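Local coordinates for protein basic helix-loop-helix, putative, expressed (Oryza sativa subsp. japonica, PDB 5LW0) that binds ADP-ribose through its macrodomain and probably takes part in ADP-ribosylation-linked regulation of DNA interstrand crosslink repair, at residues K213-H216 / E217-S221. Numbering follows the deposited sequence.
Sequences KILH and EAYTS. With PO4 (phosphate ion), chain E; PO4 (phosphate ion), chain D.
Leu-215 and Tyr-219 run alongside each other, both heading the same way, one turn apart on helix 208-230 of a macrodomain, an alpha/beta/alpha fold with a mixed central sheet. CD1 of Leu-215 rests 3.7 Å from Tyr-219 CE2; the leucine reaches the ring because its CG stands anti to the backbone N (chi1 -174°). One residue along, the polar face starts: His-216 and Thr-220 are joined by a water that lies in the imidazole plane, 2.7 Å from His-216 ND1, and donates to Thr-220 OG1. The same water donates to a phosphate ion whose O2 accepts from Thr-220 OG1 at 2.7 Å. A second phosphate, like the first probably from the crystallisation liquor, takes a nearly straight bond from His-216 NE2, so both ring nitrogens are engaged and the imidazole's rotation is probably fixed in this crystal. On the solvent side Lys-213 and Glu-217 form a long salt bridge, NZ to OE2 3.7 Å, the lysine tail bending at its last torsion (83°). Replacing Glu-217 by alanine would probably leave the lysine ammonium without this nearby negative charge and remove the CG that packs by the Lys-213 O. The i to i+4 backbone bonds of the helix include Tyr-219 N to Leu-215 O at 3.0 Å. Further out, Ile-58 of helix 52-69 meets Leu-215 and His-216, and Pro-194 packs on Ile-214 and Leu-215, with the leucine side chain about 7 Å from the bound ADP-ribose. Ile-59 and Ala-62 of helix 52-69 also touch Tyr-219, whose OH is hydrogen-bonded to the backbone N of Ile-43.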
loop_
_atom_site.group_PDB
_atom_site.type_symbol
_atom_site.label_atom_id
_atom_site.label_comp_id
_atom_site.label_asym_id
_atom_site.label_seq_id
_atom_site.Cartn_x
_atom_site.Cartn_y
_atom_site.Cartn_z
ATOM N N LYS A 213 -13.015 -8.724 -6.506
ATOM C CA LYS A 213 -13.369 -8.943 -5.090
ATOM C C LYS A 213 -12.112 -8.991 -4.228
ATOM O O LYS A 213 -12.067 -8.354 -3.161
ATOM C CB LYS A 213 -14.189 -10.237 -4.959
ATOM C CG LYS A 213 -14.551 -10.641 -3.531
ATOM C CD LYS A 213 -15.284 -12.003 -3.591
ATOM C CE LYS A 213 -15.276 -12.723 -2.290
ATOM N NZ LYS A 213 -16.350 -12.229 -1.428
ATOM N N ILE A 214 -11.103 -9.729 -4.660
ATOM C CA ILE A 214 -9.904 -9.912 -3.838
ATOM C C ILE A 214 -9.123 -8.586 -3.730
ATOM O O ILE A 214 -8.574 -8.269 -2.683
ATOM C CB ILE A 214 -9.036 -11.034 -4.388
ATOM C CG1 ILE A 214 -9.782 -12.381 -4.252
ATOM C CG2 ILE A 214 -7.718 -11.119 -3.668
ATOM C CD1 ILE A 214 -9.026 -13.535 -4.815
ATOM N N LEU A 215 -9.073 -7.799 -4.808
ATOM C CA LEU A 215 -8.352 -6.505 -4.708
ATOM C C LEU A 215 -9.119 -5.552 -3.785
ATOM O O LEU A 215 -8.497 -4.858 -2.970
ATOM C CB LEU A 215 -8.142 -5.899 -6.082
ATOM C CG LEU A 215 -7.275 -4.618 -6.102
ATOM C CD1 LEU A 215 -5.904 -4.900 -5.661
ATOM C CD2 LEU A 215 -7.284 -4.004 -7.469
ATOM N N HIS A 216 -10.463 -5.516 -3.879
ATOM C CA HIS A 216 -11.309 -4.755 -2.916
ATOM C C HIS A 216 -10.946 -5.173 -1.504
ATOM O O HIS A 216 -10.733 -4.336 -0.625
ATOM C CB HIS A 216 -12.810 -5.030 -3.138
ATOM C CG HIS A 216 -13.494 -4.059 -4.042
ATOM N ND1 HIS A 216 -13.804 -2.783 -3.642
ATOM C CD2 HIS A 216 -14.039 -4.212 -5.299
ATOM C CE1 HIS A 216 -14.425 -2.152 -4.640
ATOM N NE2 HIS A 216 -14.570 -2.996 -5.655
ATOM N N GLU A 217 -10.947 -6.490 -1.262
ATOM C CA GLU A 217 -10.617 -7.029 0.075
ATOM C C GLU A 217 -9.209 -6.628 0.548
ATOM O O GLU A 217 -9.043 -6.330 1.718
ATOM C CB GLU A 217 -10.760 -8.581 0.093
ATOM C CG GLU A 217 -12.186 -9.054 0.031
ATOM C CD GLU A 217 -12.303 -10.592 -0.121
ATOM O OE1 GLU A 217 -11.427 -11.211 -0.755
ATOM O OE2 GLU A 217 -13.320 -11.156 0.320
ATOM N N ALA A 218 -8.234 -6.652 -0.349
ATOM C CA ALA A 218 -6.848 -6.257 -0.016
ATOM C C ALA A 218 -6.817 -4.820 0.444
ATOM O O ALA A 218 -6.235 -4.492 1.491
ATOM C CB ALA A 218 -5.914 -6.434 -1.213
ATOM N N TYR A 219 -7.479 -3.940 -0.290
ATOM C CA TYR A 219 -7.465 -2.509 0.117
ATOM C C TYR A 219 -8.220 -2.286 1.419
ATOM O O TYR A 219 -7.712 -1.568 2.338
ATOM C CB TYR A 219 -8.032 -1.604 -0.952
ATOM C CG TYR A 219 -7.042 -1.265 -2.018
ATOM C CD1 TYR A 219 -5.897 -0.520 -1.724
ATOM C CD2 TYR A 219 -7.170 -1.741 -3.302
ATOM C CE1 TYR A 219 -4.972 -0.210 -2.694
ATOM C CE2 TYR A 219 -6.222 -1.469 -4.283
ATOM C CZ TYR A 219 -5.117 -0.679 -3.997
ATOM O OH TYR A 219 -4.120 -0.436 -4.888
ATOM N N THR A 220 -9.357 -2.947 1.572
ATOM C CA THR A 220 -10.128 -2.764 2.855
ATOM C C THR A 220 -9.344 -3.296 4.022
ATOM O O THR A 220 -9.256 -2.630 5.061
ATOM C CB THR A 220 -11.493 -3.377 2.728
ATOM O OG1 THR A 220 -12.181 -2.636 1.707
ATOM C CG2 THR A 220 -12.279 -3.230 4.061
ATOM N N SER A 221 -8.618 -4.403 3.822
ATOM C CA SER A 221 -7.835 -4.993 4.857
ATOM C C SER A 221 -6.670 -4.040 5.262
ATOM O O SER A 221 -6.372 -3.831 6.464
ATOM C CB SER A 221 -7.269 -6.361 4.398
ATOM O OG SER A 221 -6.438 -6.902 5.412
HETATM P P PO4 E . -16.289 -1.365 -8.059
HETATM O O1 PO4 E . -16.324 -0.817 -9.487
HETATM O O2 PO4 E . -17.685 -1.368 -7.437
HETATM O O3 PO4 E . -15.789 -2.818 -8.072
HETATM O O4 PO4 E . -15.377 -0.447 -7.201
HETATM P P PO4 D . -15.785 -1.819 1.348
HETATM O O1 PO4 D . -15.112 -0.939 0.211
HETATM O O2 PO4 D . -14.822 -2.932 1.750
HETATM O O3 PO4 D . -17.183 -2.345 0.839
HETATM O O4 PO4 D . -16.034 -0.940 2.578
HETATM O O HOH W 1 -12.843 -2.245 -1.156
#